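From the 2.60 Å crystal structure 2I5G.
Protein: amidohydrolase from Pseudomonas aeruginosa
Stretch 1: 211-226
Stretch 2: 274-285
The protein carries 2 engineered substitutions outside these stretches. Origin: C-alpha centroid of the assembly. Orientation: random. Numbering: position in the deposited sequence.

Stretch 1 (211-226) TMFAPFLKKGIDSTID
Stretch 2, residues 274-285: NFGKIVNPLGIR

Two irregular segments can pack closely with little regular hydrogen bonding when a few apolar residues fill the space between them, and residues 211-226 and 274-285 of this amidohydrolase illustrate the principle. Together they bury 902 Å², with Pro281, Ile221 and Met212 contributing most. CA atoms pair Pro215-Phe275 (5.7 Å), Ile221-Val279 (5.3 Å) and Ile225-Gly283 (4.9 Å).

Pro281 (phi/psi -53/141, C-gamma exo), buried, points its CA-to-CB bond toward the first stretch. Its CD, bonded to the backbone N in place of a hydrogen, lies 3.4 Å from Met212 O; its CG is 3.6 Å from Leu217 CD1, and its CA makes a CA-H...O contact of 3.4 Å with Ser223 O. It also opens a type II turn ending at Ile284, closed by Ile284 N to Pro281 O at 3.2 Å. Beside it a single beta bridge pairs Thr224 with Leu282, CA atoms 4.4 Å apart, the chains running roughly parallel: Leu282 N donates to Ser223 O (3.2 Å), and Ile225 N to Leu282 O (2.7 Å). Gly283 suits the turn at 115/-14, where a CB would jam against Leu282 O; separately, it would clash with Ile225 CB.

Met212 (-132/21), a buried selenomethionine with chi1 p, chi2 t and chi3 96°, extends so that its CE reaches Ile284 CD1 at 3.3 Å; Ile284, also buried, is t,t, and its CG2 lies 3.8 Å from Ile225 CG1.

Ile221 (-68/-3; p,t), in a short 3-10 segment, sets CG2 3.7 Å from Val279 CG2 (Val279 chi1 t) and CD1 3.5 Å from Lys277 NZ, at an exposed margin.

Earlier, beside the 3-10 segment 214-216, Phe213 (chi1 -155°, chi2 63°) points its edge at the face of Phe275 (chi1 m, chi2 -42°), centroids 5.2 Å apart and planes at 80°, while Pro215 CG meets Phe275 CB at 3.7 Å. One water accepts from Ala214 N (2.7 Å) and donates to side-chain Asn280 OD1 (2.8 Å).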

# COMPACT_ATOMS: atom_id res chain seq x y z
N THR A 211 -21.45 -7.78 -15.64
CA THR A 211 -22.27 -7.21 -14.57
C THR A 211 -23.42 -6.38 -15.12
O THR A 211 -23.53 -6.17 -16.33
CB THR A 211 -21.41 -6.32 -13.64
OG1 THR A 211 -22.18 -5.96 -12.49
CG2 THR A 211 -20.98 -5.05 -14.37
N MSE A 212 -24.27 -5.89 -14.22
CA MSE A 212 -25.44 -5.09 -14.60
C MSE A 212 -25.59 -3.79 -13.79
O MSE A 212 -26.68 -3.23 -13.73
CB MSE A 212 -26.70 -5.92 -14.43
CG MSE A 212 -26.87 -6.48 -13.04
SE MSE A 212 -28.59 -7.29 -12.73
CE MSE A 212 -28.14 -9.12 -13.09
N PHE A 213 -24.50 -3.32 -13.20
CA PHE A 213 -24.56 -2.10 -12.40
C PHE A 213 -24.99 -0.89 -13.23
O PHE A 213 -24.28 -0.48 -14.16
CB PHE A 213 -23.22 -1.82 -11.74
CG PHE A 213 -23.33 -1.01 -10.50
CD1 PHE A 213 -24.03 -1.51 -9.40
CD2 PHE A 213 -22.76 0.25 -10.42
CE1 PHE A 213 -24.15 -0.75 -8.24
CE2 PHE A 213 -22.88 1.02 -9.27
CZ PHE A 213 -23.57 0.51 -8.17
N ALA A 214 -26.13 -0.32 -12.88
CA ALA A 214 -26.70 0.83 -13.58
C ALA A 214 -25.68 1.85 -14.09
O ALA A 214 -25.58 2.08 -15.30
CB ALA A 214 -27.73 1.53 -12.68
N PRO A 215 -24.91 2.47 -13.18
CA PRO A 215 -23.90 3.47 -13.54
C PRO A 215 -23.05 3.13 -14.77
O PRO A 215 -22.73 4.02 -15.57
CB PRO A 215 -23.06 3.56 -12.28
CG PRO A 215 -24.06 3.35 -11.20
CD PRO A 215 -24.87 2.19 -11.74
N PHE A 216 -22.70 1.85 -14.92
CA PHE A 216 -21.85 1.41 -16.03
C PHE A 216 -22.57 0.93 -17.29
O PHE A 216 -21.94 0.44 -18.22
CB PHE A 216 -20.89 0.31 -15.54
CG PHE A 216 -20.33 0.54 -14.15
CD1 PHE A 216 -20.03 1.83 -13.69
CD2 PHE A 216 -20.09 -0.54 -13.30
CE1 PHE A 216 -19.51 2.03 -12.42
CE2 PHE A 216 -19.57 -0.33 -12.02
CZ PHE A 216 -19.28 0.96 -11.58
N LEU A 217 -23.89 1.06 -17.33
CA LEU A 217 -24.66 0.62 -18.49
C LEU A 217 -24.90 1.77 -19.45
O LEU A 217 -25.05 2.92 -19.03
CB LEU A 217 -25.99 0.01 -18.05
CG LEU A 217 -25.88 -1.38 -17.41
CD1 LEU A 217 -27.15 -1.69 -16.64
CD2 LEU A 217 -25.62 -2.44 -18.50
N LYS A 218 -24.93 1.47 -20.75
CA LYS A 218 -25.14 2.49 -21.76
C LYS A 218 -26.39 3.34 -21.49
O LYS A 218 -26.35 4.56 -21.67
CB LYS A 218 -25.26 1.86 -23.15
CG LYS A 218 -25.49 2.88 -24.25
CD LYS A 218 -25.73 2.23 -25.60
CE LYS A 218 -26.03 3.28 -26.66
NZ LYS A 218 -26.36 2.65 -27.97
N LYS A 219 -27.48 2.70 -21.07
CA LYS A 219 -28.70 3.44 -20.80
C LYS A 219 -28.90 3.78 -19.32
O LYS A 219 -29.80 4.53 -18.97
CB LYS A 219 -29.92 2.67 -21.32
CG LYS A 219 -29.95 2.51 -22.83
CD LYS A 219 -31.37 2.41 -23.36
CE LYS A 219 -32.16 1.31 -22.65
NZ LYS A 219 -33.61 1.35 -22.98
N GLY A 220 -28.06 3.21 -18.46
CA GLY A 220 -28.14 3.50 -17.04
C GLY A 220 -29.39 3.07 -16.30
O GLY A 220 -29.81 1.92 -16.39
N ILE A 221 -29.99 4.01 -15.57
CA ILE A 221 -31.20 3.74 -14.79
C ILE A 221 -32.42 3.47 -15.66
O ILE A 221 -33.50 3.18 -15.15
CB ILE A 221 -31.51 4.92 -13.84
CG1 ILE A 221 -31.51 6.23 -14.63
CG2 ILE A 221 -30.51 4.96 -12.71
CD1 ILE A 221 -31.86 7.44 -13.80
N ASP A 222 -32.25 3.59 -16.97
CA ASP A 222 -33.34 3.33 -17.91
C ASP A 222 -33.14 1.99 -18.61
O ASP A 222 -33.87 1.64 -19.54
CB ASP A 222 -33.41 4.45 -18.95
CG ASP A 222 -33.99 5.72 -18.39
OD1 ASP A 222 -33.98 6.74 -19.11
OD2 ASP A 222 -34.48 5.70 -17.24
N SER A 223 -32.13 1.25 -18.16
CA SER A 223 -31.81 -0.04 -18.74
C SER A 223 -32.85 -1.09 -18.35
O SER A 223 -33.53 -0.97 -17.33
CB SER A 223 -30.42 -0.48 -18.29
OG SER A 223 -29.44 0.48 -18.65
N THR A 224 -32.97 -2.12 -19.19
CA THR A 224 -33.90 -3.20 -18.94
C THR A 224 -33.15 -4.53 -18.99
O THR A 224 -31.98 -4.58 -19.38
CB THR A 224 -35.02 -3.24 -20.00
OG1 THR A 224 -34.48 -3.65 -21.26
CG2 THR A 224 -35.64 -1.86 -20.15
N ILE A 225 -33.83 -5.59 -18.60
CA ILE A 225 -33.24 -6.92 -18.58
C ILE A 225 -32.58 -7.20 -19.93
O ILE A 225 -31.53 -7.83 -20.00
CB ILE A 225 -34.34 -7.97 -18.19
CG1 ILE A 225 -33.75 -9.05 -17.29
CG2 ILE A 225 -34.99 -8.55 -19.43
CD1 ILE A 225 -32.72 -9.91 -17.94
N ASP A 226 -33.19 -6.70 -21.00
CA ASP A 226 -32.68 -6.88 -22.37
C ASP A 226 -31.38 -6.14 -22.64
O ASP A 226 -30.53 -6.63 -23.38
CB ASP A 226 -33.72 -6.42 -23.39
CG ASP A 226 -34.86 -7.40 -23.54
OD1 ASP A 226 -34.65 -8.47 -24.14
OD2 ASP A 226 -35.97 -7.10 -23.05
N ASN A 274 -19.08 9.20 -8.08
CA ASN A 274 -20.47 9.35 -7.67
C ASN A 274 -21.30 8.50 -8.62
O ASN A 274 -21.38 8.81 -9.81
CB ASN A 274 -20.91 10.81 -7.73
CG ASN A 274 -22.36 11.01 -7.30
OD1 ASN A 274 -22.83 10.42 -6.32
ND2 ASN A 274 -23.08 11.85 -8.04
N PHE A 275 -21.90 7.43 -8.10
CA PHE A 275 -22.70 6.54 -8.92
C PHE A 275 -24.04 7.15 -9.28
O PHE A 275 -24.50 7.04 -10.42
CB PHE A 275 -22.99 5.22 -8.18
CG PHE A 275 -21.76 4.46 -7.77
CD1 PHE A 275 -20.67 4.35 -8.63
CD2 PHE A 275 -21.72 3.81 -6.54
CE1 PHE A 275 -19.55 3.59 -8.27
CE2 PHE A 275 -20.61 3.06 -6.17
CZ PHE A 275 -19.53 2.94 -7.04
N GLY A 276 -24.66 7.81 -8.31
CA GLY A 276 -25.96 8.40 -8.54
C GLY A 276 -26.99 7.39 -8.07
O GLY A 276 -26.67 6.50 -7.29
N LYS A 277 -28.23 7.53 -8.54
CA LYS A 277 -29.30 6.63 -8.16
C LYS A 277 -28.94 5.18 -8.51
O LYS A 277 -28.38 4.91 -9.57
CB LYS A 277 -30.58 7.02 -8.91
CG LYS A 277 -31.00 8.47 -8.70
CD LYS A 277 -31.35 9.18 -10.02
CE LYS A 277 -30.11 9.52 -10.86
NZ LYS A 277 -29.41 8.34 -11.44
N ILE A 278 -29.26 4.26 -7.60
CA ILE A 278 -28.97 2.85 -7.83
C ILE A 278 -30.25 2.13 -8.26
O ILE A 278 -31.09 1.77 -7.44
CB ILE A 278 -28.41 2.16 -6.55
CG1 ILE A 278 -27.16 2.89 -6.05
CG2 ILE A 278 -28.06 0.71 -6.85
CD1 ILE A 278 -26.00 2.89 -7.05
N VAL A 279 -30.38 1.93 -9.56
CA VAL A 279 -31.55 1.26 -10.10
C VAL A 279 -31.12 0.13 -11.01
O VAL A 279 -30.55 0.36 -12.08
CB VAL A 279 -32.40 2.25 -10.91
CG1 VAL A 279 -33.68 1.58 -11.38
CG2 VAL A 279 -32.70 3.48 -10.06
N ASN A 280 -31.38 -1.11 -10.60
CA ASN A 280 -30.99 -2.25 -11.41
C ASN A 280 -31.90 -2.33 -12.63
O ASN A 280 -33.02 -1.81 -12.62
CB ASN A 280 -31.10 -3.55 -10.61
CG ASN A 280 -30.31 -3.50 -9.32
OD1 ASN A 280 -29.20 -2.96 -9.27
ND2 ASN A 280 -30.86 -4.09 -8.26
N PRO A 281 -31.42 -2.97 -13.72
CA PRO A 281 -32.24 -3.08 -14.93
C PRO A 281 -33.60 -3.67 -14.62
O PRO A 281 -33.72 -4.57 -13.79
CB PRO A 281 -31.40 -3.99 -15.81
CG PRO A 281 -30.01 -3.60 -15.45
CD PRO A 281 -30.09 -3.55 -13.93
N LEU A 282 -34.63 -3.15 -15.28
CA LEU A 282 -35.99 -3.63 -15.07
C LEU A 282 -36.10 -5.06 -15.59
O LEU A 282 -35.73 -5.35 -16.72
CB LEU A 282 -36.98 -2.72 -15.79
CG LEU A 282 -38.45 -3.15 -15.78
CD1 LEU A 282 -38.97 -3.33 -14.35
CD2 LEU A 282 -39.26 -2.09 -16.51
N GLY A 283 -36.62 -5.94 -14.75
CA GLY A 283 -36.75 -7.33 -15.13
C GLY A 283 -35.84 -8.19 -14.27
O GLY A 283 -35.96 -9.42 -14.24
N ILE A 284 -34.91 -7.54 -13.57
CA ILE A 284 -33.99 -8.25 -12.68
C ILE A 284 -33.45 -7.32 -11.60
O ILE A 284 -32.25 -7.11 -11.47
CB ILE A 284 -32.83 -8.90 -13.49
CG1 ILE A 284 -32.02 -9.81 -12.56
CG2 ILE A 284 -31.96 -7.82 -14.15
CD1 ILE A 284 -31.02 -10.69 -13.28
N ARG A 285 -34.37 -6.75 -10.82
CA ARG A 285 -34.05 -5.83 -9.73
C ARG A 285 -33.70 -6.55 -8.43
O ARG A 285 -33.07 -5.97 -7.55
CB ARG A 285 -35.24 -4.90 -9.48
CG ARG A 285 -35.57 -3.96 -10.62
CD ARG A 285 -34.89 -2.62 -10.43
NE ARG A 285 -35.24 -1.66 -11.49
CZ ARG A 285 -36.48 -1.22 -11.73
NH1 ARG A 285 -37.50 -1.65 -11.01
NH2 ARG A 285 -36.69 -0.34 -12.69
O HOH W 1 -27.88 -1.22 -10.97